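Local coordinates for protein putative thiol-disulfide isomerase or thioredoxin (Salmonella enterica subsp. enterica serovar Typhimurium, PDB 3L9V) that probably catalyses the formation or exchange of disulfide bonds in other proteins, as a thioredoxin-fold, DsbA-like thiol-disulfide oxidoreductase, at residues A15-E20 with H44-G49; F22-P27 with H65-A70; A74-E79 with N128-L133; K95-P100 with R104-S109. One frame throughout, in Å; residues are numbered along the deposited sequence. Where two conformers were deposited one is given.

Interaction 1: A15-E20 with H44-G49; sequences APAVVE and HVLPQG
Leu-46, midway along 44-49, meets Ala-17 and Val-18 where 15-20 runs into its strand; about 90 Å² is buried in total, and the atoms that meet are apolar side-chain carbons. Taking 44-49 in order, Val-45, just before the leucine, packs on Arg-179 of helix 167-182. Leu-46 then does the work. Its backbone stays well back, with CA of Leu-46 7.7 Å from CA of Ala-17, and its CB does not aim straight across, so the branched end must bridge the gap. CG lies opposite the carbonyl carbon (chi1 -78°), and chi2 of 175° sets CD1 anti to CA, leaving CD2 as the branch that makes the contact. That methyl lies 3.8 Å from CG2 of Val-18, the valine branch next to the backbone N, and the two side chains meet at a slant. The same CD2 is 4.3 Å from CB of Ala-17, a looser touch beside the first. Pro-47 follows and packs on Leu-182, which also receives Ala-17 and Val-18, so helix 167-182 helps to close this patch. Soon after Gly-49 the chain enters strand 52-56, whose Val-53 bonds through its backbone to Val-18. Parallel neighbouring strands joined through helices are a beta-alpha-beta crossover, here one belonging to the thioredoxin fold.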
loop_
_atom_site.group_PDB
_atom_site.type_symbol
_atom_site.label_atom_id
_atom_site.label_comp_id
_atom_site.label_asym_id
_atom_site.label_seq_id
_atom_site.Cartn_x
_atom_site.Cartn_y
_atom_site.Cartn_z
ATOM N N ALA A 15 -2.393 15.774 2.329
ATOM C CA ALA A 15 -1.998 14.432 1.903
ATOM C C ALA A 15 -0.562 14.152 2.275
ATOM O O ALA A 15 0.283 15.038 2.218
ATOM C CB ALA A 15 -2.178 14.268 0.394
ATOM N N PRO A 16 -0.274 12.900 2.655
ATOM C CA PRO A 16 1.129 12.512 2.751
ATOM C C PRO A 16 1.828 12.833 1.419
ATOM O O PRO A 16 1.147 12.915 0.405
ATOM C CB PRO A 16 1.046 10.997 2.976
ATOM C CG PRO A 16 -0.306 10.765 3.587
ATOM C CD PRO A 16 -1.197 11.788 2.960
ATOM N N ALA A 17 3.147 13.013 1.414
ATOM C CA ALA A 17 3.850 13.365 0.175
ATOM C C ALA A 17 3.645 12.324 -0.905
ATOM O O ALA A 17 3.486 12.665 -2.085
ATOM C CB ALA A 17 5.330 13.562 0.413
ATOM N N VAL A 18 3.698 11.055 -0.510
ATOM C CA VAL A 18 3.342 9.968 -1.419
ATOM C C VAL A 18 2.349 9.042 -0.746
ATOM O O VAL A 18 2.501 8.679 0.427
ATOM C CB VAL A 18 4.567 9.150 -1.897
ATOM C CG1 VAL A 18 4.128 8.071 -2.879
ATOM C CG2 VAL A 18 5.591 10.044 -2.557
ATOM N N VAL A 19 1.316 8.685 -1.481
ATOM C CA VAL A 19 0.340 7.706 -1.036
ATOM C C VAL A 19 0.262 6.621 -2.105
ATOM O O VAL A 19 0.189 6.932 -3.293
ATOM C CB VAL A 19 -1.037 8.350 -0.881
ATOM C CG1 VAL A 19 -2.119 7.294 -0.641
ATOM C CG2 VAL A 19 -1.014 9.404 0.244
ATOM N N GLU A 20 0.293 5.362 -1.682
ATOM C CA GLU A 20 0.064 4.244 -2.601
ATOM C C GLU A 20 -1.092 3.324 -2.149
ATOM O O GLU A 20 -1.056 2.738 -1.069
ATOM C CB GLU A 20 1.354 3.445 -2.797
ATOM C CG GLU A 20 1.173 2.223 -3.666
ATOM C CD GLU A 20 2.432 1.382 -3.816
ATOM O OE1 GLU A 20 3.551 1.859 -3.518
ATOM O OE2 GLU A 20 2.291 0.222 -4.240
ATOM N N HIS A 44 13.371 6.585 -1.439
ATOM C CA HIS A 44 14.678 7.182 -1.599
ATOM C C HIS A 44 14.648 8.617 -2.143
ATOM O O HIS A 44 15.618 9.344 -1.997
ATOM C CB HIS A 44 15.572 6.291 -2.470
ATOM C CG HIS A 44 16.950 6.839 -2.667
ATOM N ND1 HIS A 44 17.385 7.345 -3.873
ATOM C CD2 HIS A 44 17.984 6.976 -1.804
ATOM C CE1 HIS A 44 18.634 7.760 -3.746
ATOM N NE2 HIS A 44 19.020 7.551 -2.504
ATOM N N VAL A 45 13.555 9.043 -2.763
ATOM C CA VAL A 45 13.534 10.419 -3.250
ATOM C C VAL A 45 12.609 11.295 -2.423
ATOM O O VAL A 45 12.361 12.438 -2.774
ATOM C CB VAL A 45 13.203 10.517 -4.763
ATOM C CG1 VAL A 45 14.223 9.719 -5.573
ATOM C CG2 VAL A 45 11.781 10.030 -5.053
ATOM N N LEU A 46 12.118 10.766 -1.306
ATOM C CA LEU A 46 11.274 11.566 -0.433
ATOM C C LEU A 46 12.065 12.732 0.124
ATOM O O LEU A 46 13.134 12.533 0.675
ATOM C CB LEU A 46 10.764 10.722 0.724
ATOM C CG LEU A 46 9.599 9.771 0.437
ATOM C CD1 LEU A 46 9.315 8.926 1.692
ATOM C CD2 LEU A 46 8.368 10.546 -0.000
ATOM N N PRO A 47 11.555 13.961 -0.030
ATOM C CA PRO A 47 12.221 15.098 0.613
ATOM C C PRO A 47 12.276 14.905 2.122
ATOM O O PRO A 47 11.530 14.084 2.657
ATOM C CB PRO A 47 11.306 16.271 0.266
ATOM C CG PRO A 47 10.688 15.876 -1.022
ATOM C CD PRO A 47 10.433 14.398 -0.873
ATOM N N GLN A 48 13.155 15.639 2.796
ATOM C CA GLN A 48 13.226 15.554 4.247
ATOM C C GLN A 48 11.889 15.947 4.865
ATOM O O GLN A 48 11.264 16.937 4.460
ATOM C CB GLN A 48 14.362 16.418 4.803
ATOM C CG GLN A 48 14.492 16.356 6.322
ATOM C CD GLN A 48 15.768 16.996 6.830
ATOM O OE1 GLN A 48 16.666 17.331 6.055
ATOM N NE2 GLN A 48 15.858 17.165 8.144
ATOM N N GLY A 49 11.431 15.143 5.821
ATOM C CA GLY A 49 10.167 15.405 6.482
ATOM C C GLY A 49 8.949 14.760 5.835
ATOM O O GLY A 49 7.980 14.468 6.534
#

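Interaction 2: F22-P27 with H65-A70; sequences FSFYCP and HELTRA
Leu-67 reaches from helix 64-77 into the loop that carries Phe-24 and Tyr-25, just ahead of a helix that starts with a CxxC sequence, the thioredoxin-type motif to which Cys-26 probably belongs. These three residues account for the whole buried surface of 143 Å², and Leu-67 gives about half of it. Its chi1 of -70° directs CG toward the loop, and with chi2 at 167° the two methyls reach different atoms there. CD1 serves two partners, lying 3.6 Å from CE2 of Tyr-25 and 4.1 Å from CB of Phe-24. CD2 takes the Phe-24 ring instead, 4.1 Å from its CD2. The leucine thus touches both aromatic residues; it runs at roughly a right angle to the tyrosine side chain and at a slant to the phenylalanine. Phe-87 and Val-103, from two further helices, also pack on it.

The loop has its own bracing. Ser-23 OG accepts from the backbone N of Tyr-25 at 3.0 Å (N-H...O angle 164°), an ST turn, while Ser-23 O takes N of Cys-26 in a type I beta turn. Ser-23 OG also lies at the edge of the tyrosine ring, in its plane, and the far end of that ring is tied by its hydroxyl to the backbone N of Leu-63. Cys-26 holds the N-cap position of the following helix, though its side-chain cap is less certain, since two conformers were modelled. Behind the leucine contact, CE2 of Phe-22 sits 3.5 Å above the plane of the Phe-24 ring, displaced toward its rim.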
loop_
_atom_site.group_PDB
_atom_site.type_symbol
_atom_site.label_atom_id
_atom_site.label_comp_id
_atom_site.label_asym_id
_atom_site.label_seq_id
_atom_site.Cartn_x
_atom_site.Cartn_y
_atom_site.Cartn_z
ATOM N N PHE A 22 -2.861 -0.135 -2.636
ATOM C CA PHE A 22 -2.344 -1.427 -3.096
ATOM C C PHE A 22 -3.245 -2.536 -2.578
ATOM O O PHE A 22 -4.104 -2.299 -1.730
ATOM C CB PHE A 22 -0.896 -1.662 -2.602
ATOM C CG PHE A 22 -0.801 -2.120 -1.118
ATOM C CD1 PHE A 22 -1.078 -1.238 -0.075
ATOM C CD2 PHE A 22 -0.464 -3.426 -0.797
ATOM C CE1 PHE A 22 -1.008 -1.656 1.270
ATOM C CE2 PHE A 22 -0.389 -3.864 0.527
ATOM C CZ PHE A 22 -0.656 -2.965 1.571
ATOM N N SER A 23 -3.030 -3.747 -3.083
ATOM C CA SER A 23 -3.726 -4.921 -2.578
ATOM C C SER A 23 -2.772 -6.107 -2.495
ATOM O O SER A 23 -1.936 -6.270 -3.360
ATOM C CB SER A 23 -4.871 -5.300 -3.510
ATOM O OG SER A 23 -5.370 -6.585 -3.165
ATOM N N PHE A 24 -2.910 -6.956 -1.478
ATOM C CA PHE A 24 -2.084 -8.171 -1.431
ATOM C C PHE A 24 -2.375 -9.184 -2.563
ATOM O O PHE A 24 -1.632 -10.151 -2.761
ATOM C CB PHE A 24 -2.156 -8.810 -0.040
ATOM C CG PHE A 24 -1.437 -8.012 1.005
ATOM C CD1 PHE A 24 -0.072 -7.841 0.933
ATOM C CD2 PHE A 24 -2.131 -7.401 2.030
ATOM C CE1 PHE A 24 0.594 -7.077 1.862
ATOM C CE2 PHE A 24 -1.471 -6.654 2.969
ATOM C CZ PHE A 24 -0.106 -6.485 2.884
ATOM N N TYR A 25 -3.440 -8.929 -3.317
ATOM C CA TYR A 25 -3.823 -9.762 -4.446
ATOM C C TYR A 25 -3.309 -9.229 -5.798
ATOM O O TYR A 25 -3.453 -9.892 -6.818
ATOM C CB TYR A 25 -5.342 -9.846 -4.547
ATOM C CG TYR A 25 -6.015 -10.712 -3.512
ATOM C CD1 TYR A 25 -6.002 -12.100 -3.623
ATOM C CD2 TYR A 25 -6.708 -10.138 -2.445
ATOM C CE1 TYR A 25 -6.636 -12.893 -2.683
ATOM C CE2 TYR A 25 -7.354 -10.916 -1.514
ATOM C CZ TYR A 25 -7.300 -12.293 -1.627
ATOM O OH TYR A 25 -7.944 -13.063 -0.701
ATOM N N CYS A 26 -2.699 -8.048 -5.776
ATOM C CA CYS A 26 -2.303 -7.322 -6.981
ATOM C C CYS A 26 -0.870 -7.633 -7.385
ATOM O O CYS A 26 0.062 -7.243 -6.701
ATOM C CB CYS A 26 -2.454 -5.816 -6.729
ATOM S SG CYS A 26 -1.700 -4.745 -7.983
ATOM N N PRO A 27 -0.681 -8.366 -8.494
ATOM C CA PRO A 27 0.680 -8.747 -8.905
ATOM C C PRO A 27 1.656 -7.560 -9.075
ATOM O O PRO A 27 2.775 -7.591 -8.563
ATOM C CB PRO A 27 0.453 -9.463 -10.254
ATOM C CG PRO A 27 -0.932 -10.044 -10.135
ATOM C CD PRO A 27 -1.717 -8.986 -9.349
ATOM N N HIS A 65 -11.556 -7.547 2.366
ATOM C CA HIS A 65 -11.901 -6.705 3.498
ATOM C C HIS A 65 -11.134 -7.101 4.731
ATOM O O HIS A 65 -10.836 -6.255 5.568
ATOM C CB HIS A 65 -13.404 -6.756 3.774
ATOM C CG HIS A 65 -14.225 -6.025 2.763
ATOM N ND1 HIS A 65 -14.534 -4.685 2.889
ATOM C CD2 HIS A 65 -14.796 -6.439 1.607
ATOM C CE1 HIS A 65 -15.276 -4.314 1.863
ATOM N NE2 HIS A 65 -15.452 -5.360 1.070
ATOM N N GLU A 66 -10.826 -8.393 4.843
ATOM C CA GLU A 66 -10.082 -8.908 5.992
ATOM C C GLU A 66 -8.632 -8.418 5.974
ATOM O O GLU A 66 -8.063 -8.068 7.010
ATOM C CB GLU A 66 -10.104 -10.447 5.996
ATOM C CG GLU A 66 -11.426 -11.059 6.420
ATOM C CD GLU A 66 -12.379 -11.322 5.247
ATOM O OE1 GLU A 66 -12.152 -10.811 4.118
ATOM O OE2 GLU A 66 -13.377 -12.033 5.467
ATOM N N LEU A 67 -8.025 -8.416 4.791
ATOM C CA LEU A 67 -6.690 -7.866 4.626
ATOM C C LEU A 67 -6.668 -6.356 4.957
ATOM O O LEU A 67 -5.802 -5.904 5.677
ATOM C CB LEU A 67 -6.175 -8.158 3.213
ATOM C CG LEU A 67 -5.896 -9.681 3.055
ATOM C CD1 LEU A 67 -5.706 -10.034 1.611
ATOM C CD2 LEU A 67 -4.655 -10.080 3.859
ATOM N N THR A 68 -7.627 -5.593 4.435
ATOM C CA THR A 68 -7.700 -4.162 4.747
ATOM C C THR A 68 -7.745 -3.900 6.265
ATOM O O THR A 68 -7.101 -2.994 6.756
ATOM C CB THR A 68 -8.915 -3.481 4.050
ATOM O OG1 THR A 68 -8.727 -3.504 2.627
ATOM C CG2 THR A 68 -9.120 -1.978 4.525
ATOM N N ARG A 69 -8.504 -4.703 6.990
ATOM C CA ARG A 69 -8.610 -4.566 8.445
ATOM C C ARG A 69 -7.312 -5.008 9.079
ATOM O O ARG A 69 -6.847 -4.385 10.016
ATOM C CB ARG A 69 -9.801 -5.373 8.989
ATOM C CG ARG A 69 -10.015 -5.298 10.540
ATOM C CD ARG A 69 -11.407 -5.825 10.927
ATOM N NE ARG A 69 -12.453 -4.869 10.598
ATOM C CZ ARG A 69 -12.803 -3.848 11.379
ATOM N NH1 ARG A 69 -12.208 -3.673 12.551
ATOM N NH2 ARG A 69 -13.752 -3.005 10.989
ATOM N N ALA A 70 -6.706 -6.071 8.546
ATOM C CA ALA A 70 -5.428 -6.542 9.055
ATOM C C ALA A 70 -4.367 -5.463 8.861
ATOM O O ALA A 70 -3.562 -5.198 9.763
ATOM C CB ALA A 70 -5.017 -7.841 8.361
#

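Interaction 3: A74-E79 with N128-L133; sequences AMVMKE and NDMVAL
Met-130 points from helix 125-140 at Met-75 and Val-76 near the end of helix 64-77, and its side chain can be followed outward atom by atom; both methionines are modelled as selenomethionine. At the base, CB lies 4.2 Å from CG2 of Val-76, the branch opposite that valine's carbonyl carbon, and the two side chains run past one another in opposite directions. CG comes next: placed nearly opposite the backbone N (chi1 -154°), it lies 3.9 Å from SE of Met-75 and 4.1 Å from CB of the same residue. A bend at chi2 (64°) then swings the outer chain across Met-75 at about a right angle. SE of Met-130 makes no close approach to 74-79 itself but carries CE over to Met-75. At the tip, CE is modelled 3.5 Å from SE and 3.6 Å from CB of Met-75. It also comes nearer to CE of Met-75 than two carbons can, so the exact placing of these terminal methyls is doubtful. The evidence for packing rests on the inner atoms and on the backbones, whose CA atoms approach to 7.4 Å at Val-76 and Met-130.

Beyond Val-76 the helix is closed by a Schellman motif: Lys-78 has a positive phi of 64°, and N of Glu-79 bonds to O of Ala-74 at 2.9 Å. Around the contact, Met-75 also touches Val-53 and Tyr-55 of strand 52-56 and Thr-80 of helix 80-93, while Met-130 reaches back to Ala-72. The pair therefore lies where helices 64-77 and 125-140 come together beside an outer strand of the sheet.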
loop_
_atom_site.group_PDB
_atom_site.type_symbol
_atom_site.label_atom_id
_atom_site.label_comp_id
_atom_site.label_asym_id
_atom_site.label_seq_id
_atom_site.Cartn_x
_atom_site.Cartn_y
_atom_site.Cartn_z
ATOM N N ALA A 74 -1.969 -3.391 11.444
ATOM C CA ALA A 74 -0.568 -3.091 11.184
ATOM C C ALA A 74 -0.252 -1.584 11.309
ATOM O O ALA A 74 0.717 -1.197 11.947
ATOM C CB ALA A 74 -0.182 -3.565 9.780
HETATM N N MSE A 75 -1.033 -0.743 10.647
HETATM C CA MSE A 75 -0.798 0.700 10.729
HETATM C C MSE A 75 -0.919 1.193 12.188
HETATM O O MSE A 75 -0.031 1.860 12.708
HETATM C CB MSE A 75 -1.773 1.466 9.816
HETATM C CG MSE A 75 -1.736 1.082 8.310
HETATM SE SE MSE A 75 -3.161 2.024 7.279
HETATM C CE MSE A 75 -2.080 3.607 7.071
ATOM N N VAL A 76 -2.009 0.850 12.859
ATOM C CA VAL A 76 -2.145 1.244 14.263
ATOM C C VAL A 76 -0.916 0.817 15.086
ATOM O O VAL A 76 -0.434 1.586 15.914
ATOM C CB VAL A 76 -3.434 0.695 14.876
ATOM C CG1 VAL A 76 -3.446 0.905 16.405
ATOM C CG2 VAL A 76 -4.644 1.375 14.231
HETATM N N MSE A 77 -0.391 -0.383 14.818
HETATM C CA MSE A 77 0.704 -0.957 15.606
HETATM C C MSE A 77 2.079 -0.575 15.085
HETATM O O MSE A 77 3.083 -0.924 15.685
HETATM C CB MSE A 77 0.620 -2.496 15.655
HETATM C CG MSE A 77 -0.539 -3.055 16.446
HETATM SE SE MSE A 77 -0.663 -5.024 16.281
HETATM C CE MSE A 77 1.120 -5.539 16.827
ATOM N N LYS A 78 2.132 0.149 13.971
ATOM C CA LYS A 78 3.420 0.552 13.404
ATOM C C LYS A 78 4.228 -0.643 12.968
ATOM O O LYS A 78 5.457 -0.673 13.132
ATOM C CB LYS A 78 4.216 1.380 14.419
ATOM C CG LYS A 78 3.484 2.661 14.808
ATOM C CD LYS A 78 4.259 3.494 15.819
ATOM C CE LYS A 78 3.468 4.748 16.182
ATOM N NZ LYS A 78 4.043 5.468 17.353
ATOM N N GLU A 79 3.526 -1.621 12.404
ATOM C CA GLU A 79 4.136 -2.872 11.974
ATOM C C GLU A 79 3.936 -3.107 10.470
ATOM O O GLU A 79 3.968 -4.243 10.002
ATOM C CB GLU A 79 3.522 -4.047 12.748
ATOM C CG GLU A 79 3.748 -3.991 14.261
ATOM C CD GLU A 79 5.079 -4.584 14.656
ATOM O OE1 GLU A 79 6.064 -4.419 13.894
ATOM O OE2 GLU A 79 5.139 -5.237 15.721
ATOM N N ASN A 128 -10.975 0.111 13.809
ATOM C CA ASN A 128 -12.203 0.497 13.134
ATOM C C ASN A 128 -12.001 1.828 12.418
ATOM O O ASN A 128 -12.419 1.975 11.263
ATOM C CB ASN A 128 -13.378 0.626 14.108
ATOM C CG ASN A 128 -13.880 -0.712 14.613
ATOM O OD1 ASN A 128 -13.614 -1.754 14.021
ATOM N ND2 ASN A 128 -14.622 -0.680 15.714
ATOM N N ASP A 129 -11.360 2.777 13.106
ATOM C CA ASP A 129 -11.106 4.105 12.554
ATOM C C ASP A 129 -10.206 3.991 11.331
ATOM O O ASP A 129 -10.398 4.693 10.363
ATOM C CB ASP A 129 -10.387 5.002 13.560
ATOM C CG ASP A 129 -11.296 5.507 14.672
ATOM O OD1 ASP A 129 -12.497 5.187 14.669
ATOM O OD2 ASP A 129 -10.789 6.228 15.553
HETATM N N MSE A 130 -9.209 3.112 11.397
HETATM C CA MSE A 130 -8.204 3.026 10.346
HETATM C C MSE A 130 -8.760 2.330 9.092
HETATM O O MSE A 130 -8.339 2.609 7.967
HETATM C CB MSE A 130 -6.944 2.340 10.858
HETATM C CG MSE A 130 -5.680 2.739 10.119
HETATM SE SE MSE A 130 -5.247 4.637 10.352
HETATM C CE MSE A 130 -3.460 4.602 9.614
ATOM N N VAL A 131 -9.705 1.426 9.304
ATOM C CA VAL A 131 -10.459 0.831 8.214
ATOM C C VAL A 131 -11.320 1.924 7.585
ATOM O O VAL A 131 -11.365 2.069 6.357
ATOM C CB VAL A 131 -11.344 -0.349 8.686
ATOM C CG1 VAL A 131 -12.198 -0.853 7.567
ATOM C CG2 VAL A 131 -10.492 -1.520 9.250
ATOM N N ALA A 132 -11.987 2.717 8.426
ATOM C CA ALA A 132 -12.789 3.820 7.907
ATOM C C ALA A 132 -11.925 4.724 7.054
ATOM O O ALA A 132 -12.307 5.094 5.948
ATOM C CB ALA A 132 -13.412 4.619 9.031
ATOM N N LEU A 133 -10.758 5.090 7.569
ATOM C CA LEU A 133 -9.893 5.995 6.833
ATOM C C LEU A 133 -9.521 5.428 5.450
ATOM O O LEU A 133 -9.554 6.156 4.445
ATOM C CB LEU A 133 -8.633 6.303 7.625
ATOM C CG LEU A 133 -7.641 7.190 6.865
ATOM C CD1 LEU A 133 -8.163 8.631 6.715
ATOM C CD2 LEU A 133 -6.273 7.171 7.520
#

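Interaction 4: K95-P100 with R104-S109; sequences KRLHSP and RRVFMS
Arg-105 lays the end of its side chain alongside Arg-96, in the loop before its own helix. Its chain runs out with CG opposite the backbone N (chi1 -175°) and bends at chi3, which brings the guanidinium back toward the loop. NH2 of Arg-105 comes within 3.7 Å of the carbonyl O of Arg-96, which lies at the guanidinium edge, near its plane, too far for a hydrogen bond on the evidence of distance. The firmer partner of that NH2 is OD1 of Asp-102, in a salt bridge, and this carboxylate probably eases the presence of a second arginine, whose NE is 4.8 Å from NH2 of Arg-105.

Beneath the charged pair, CD2 of Leu-97 touches CG2 of Val-106 at 4.3 Å; the valine packs further onto Ala-86, Phe-87 and Ala-90 of helix 80-93. At the helix start, the backbone N of Arg-104 bonds to O of Pro-100 at 3.3 Å, with an N-H...O angle of 166°. Further along, Arg-104 pairs through NH1 with Asp-119. Ser-99 is the N-cap: its side chain caps a backbone N of the first turn, while Asp-102 OD2 accepts from N of Ser-99 and N of His-98. That reciprocal pattern is consistent with a capping box, here at the turn joining helix 80-93 to helix 100-111 in the helical part of the DsbA-like fold.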
loop_
_atom_site.group_PDB
_atom_site.type_symbol
_atom_site.label_atom_id
_atom_site.label_comp_id
_atom_site.label_asym_id
_atom_site.label_seq_id
_atom_site.Cartn_x
_atom_site.Cartn_y
_atom_site.Cartn_z
ATOM N N LYS A 95 1.213 -19.082 -1.567
ATOM C CA LYS A 95 -0.143 -19.443 -1.947
ATOM C C LYS A 95 -0.915 -20.058 -0.780
ATOM O O LYS A 95 -1.655 -21.023 -0.957
ATOM C CB LYS A 95 -0.131 -20.417 -3.133
ATOM C CG LYS A 95 0.905 -20.122 -4.215
ATOM C CD LYS A 95 0.451 -19.008 -5.118
ATOM C CE LYS A 95 1.177 -19.023 -6.463
ATOM N NZ LYS A 95 2.519 -18.368 -6.427
ATOM N N ARG A 96 -0.741 -19.507 0.415
ATOM C CA ARG A 96 -1.506 -19.976 1.562
ATOM C C ARG A 96 -2.156 -18.801 2.277
ATOM O O ARG A 96 -1.884 -18.536 3.440
ATOM C CB ARG A 96 -0.659 -20.838 2.511
ATOM C CG ARG A 96 0.484 -20.107 3.201
ATOM C CD ARG A 96 1.663 -21.042 3.471
ATOM N NE ARG A 96 1.245 -22.319 4.044
ATOM C CZ ARG A 96 1.806 -23.489 3.749
ATOM N NH1 ARG A 96 2.810 -23.545 2.884
ATOM N NH2 ARG A 96 1.363 -24.603 4.316
ATOM N N LEU A 97 -3.001 -18.089 1.542
ATOM C CA LEU A 97 -3.889 -17.083 2.100
ATOM C C LEU A 97 -5.278 -17.309 1.555
ATOM O O LEU A 97 -5.676 -16.635 0.604
ATOM C CB LEU A 97 -3.473 -15.683 1.670
ATOM C CG LEU A 97 -2.598 -14.778 2.519
ATOM C CD1 LEU A 97 -2.570 -13.426 1.829
ATOM C CD2 LEU A 97 -3.099 -14.641 3.963
ATOM N N HIS A 98 -6.025 -18.232 2.152
ATOM C CA HIS A 98 -7.344 -18.583 1.632
ATOM C C HIS A 98 -8.490 -18.175 2.542
ATOM O O HIS A 98 -9.587 -17.906 2.064
ATOM C CB HIS A 98 -7.464 -20.091 1.403
ATOM C CG HIS A 98 -6.237 -20.725 0.830
ATOM N ND1 HIS A 98 -5.748 -20.413 -0.418
ATOM C CD2 HIS A 98 -5.417 -21.683 1.328
ATOM C CE1 HIS A 98 -4.671 -21.137 -0.663
ATOM N NE2 HIS A 98 -4.450 -21.918 0.383
ATOM N N SER A 99 -8.249 -18.155 3.847
ATOM C CA SER A 99 -9.328 -17.952 4.809
ATOM C C SER A 99 -8.997 -16.876 5.836
ATOM O O SER A 99 -7.859 -16.474 5.977
ATOM C CB SER A 99 -9.601 -19.255 5.551
ATOM O OG SER A 99 -8.660 -19.397 6.585
ATOM N N PRO A 100 -10.015 -16.388 6.540
ATOM C CA PRO A 100 -9.773 -15.386 7.572
ATOM C C PRO A 100 -8.801 -15.887 8.619
ATOM O O PRO A 100 -8.002 -15.085 9.072
ATOM C CB PRO A 100 -11.156 -15.151 8.162
ATOM C CG PRO A 100 -12.079 -15.430 7.032
ATOM C CD PRO A 100 -11.443 -16.514 6.208
ATOM N N ARG A 104 -5.101 -13.976 10.158
ATOM C CA ARG A 104 -4.684 -13.820 11.552
ATOM C C ARG A 104 -3.400 -14.591 11.858
ATOM O O ARG A 104 -2.522 -14.126 12.584
ATOM C CB ARG A 104 -5.812 -14.264 12.503
ATOM C CG ARG A 104 -5.334 -14.554 13.948
ATOM C CD ARG A 104 -6.497 -14.854 14.861
ATOM N NE ARG A 104 -7.124 -16.103 14.462
ATOM C CZ ARG A 104 -8.371 -16.434 14.746
ATOM N NH1 ARG A 104 -9.131 -15.609 15.460
ATOM N NH2 ARG A 104 -8.854 -17.590 14.308
ATOM N N ARG A 105 -3.304 -15.794 11.315
ATOM C CA ARG A 105 -2.133 -16.631 11.536
ATOM C C ARG A 105 -0.870 -15.962 10.999
ATOM O O ARG A 105 0.145 -15.875 11.693
ATOM C CB ARG A 105 -2.365 -18.024 10.918
ATOM C CG ARG A 105 -1.267 -19.034 11.171
ATOM C CD ARG A 105 -1.594 -20.372 10.496
ATOM N NE ARG A 105 -2.067 -20.219 9.117
ATOM C CZ ARG A 105 -1.280 -19.962 8.072
ATOM N NH1 ARG A 105 0.030 -19.816 8.230
ATOM N NH2 ARG A 105 -1.807 -19.836 6.864
ATOM N N VAL A 106 -0.928 -15.452 9.769
ATOM C CA VAL A 106 0.241 -14.773 9.214
ATOM C C VAL A 106 0.554 -13.481 10.006
ATOM O O VAL A 106 1.715 -13.117 10.170
ATOM C CB VAL A 106 0.036 -14.417 7.719
ATOM C CG1 VAL A 106 1.121 -13.455 7.252
ATOM C CG2 VAL A 106 -0.016 -15.689 6.842
ATOM N N PHE A 107 -0.470 -12.770 10.474
ATOM C CA PHE A 107 -0.215 -11.510 11.184
ATOM C C PHE A 107 0.514 -11.829 12.495
ATOM O O PHE A 107 1.522 -11.204 12.826
ATOM C CB PHE A 107 -1.528 -10.771 11.462
ATOM C CG PHE A 107 -1.349 -9.360 11.969
ATOM C CD1 PHE A 107 -0.925 -9.119 13.269
ATOM C CD2 PHE A 107 -1.652 -8.279 11.157
ATOM C CE1 PHE A 107 -0.777 -7.820 13.750
ATOM C CE2 PHE A 107 -1.509 -6.976 11.615
ATOM C CZ PHE A 107 -1.060 -6.737 12.913
HETATM N N MSE A 108 0.004 -12.824 13.220
HETATM C CA MSE A 108 0.604 -13.248 14.500
HETATM C C MSE A 108 2.024 -13.739 14.345
HETATM O O MSE A 108 2.883 -13.434 15.153
HETATM C CB MSE A 108 -0.225 -14.371 15.136
HETATM C CG MSE A 108 -1.542 -13.890 15.672
HETATM SE SE MSE A 108 -2.597 -15.412 16.214
HETATM C CE MSE A 108 -1.200 -16.226 17.355
ATOM N N SER A 109 2.274 -14.500 13.287
ATOM C CA SER A 109 3.610 -15.019 13.046
ATOM C C SER A 109 4.606 -13.908 12.724
ATOM O O SER A 109 5.766 -13.975 13.094
ATOM C CB SER A 109 3.580 -16.035 11.903
ATOM O OG SER A 109 4.891 -16.471 11.593
#

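In the fold
Interaction 1 comes first along the chain and crosses interaction 2, their segments alternating; interactions 3 and 4 follow, with both segments of interaction 4 lying between those of interaction 3. The centres of interactions 1 and 2 are about 22 Å apart, on opposite sides of the chain's centre, yet strand 18-22 runs from one to the other. Helix 64-77 serves both interactions 2 and 3, which touch where Arg-69 NH1 meets Asn-128 OD1 at 2.8 Å. Phe-107 of interaction 4 packs on Ala-70, Ala-74 and Met-77, so interactions 2, 3 and 4 share one helical cluster. Interaction 1 belongs to the thioredoxin core, and interaction 2 joins that core to the helical insertion characteristic of DsbA-like proteins.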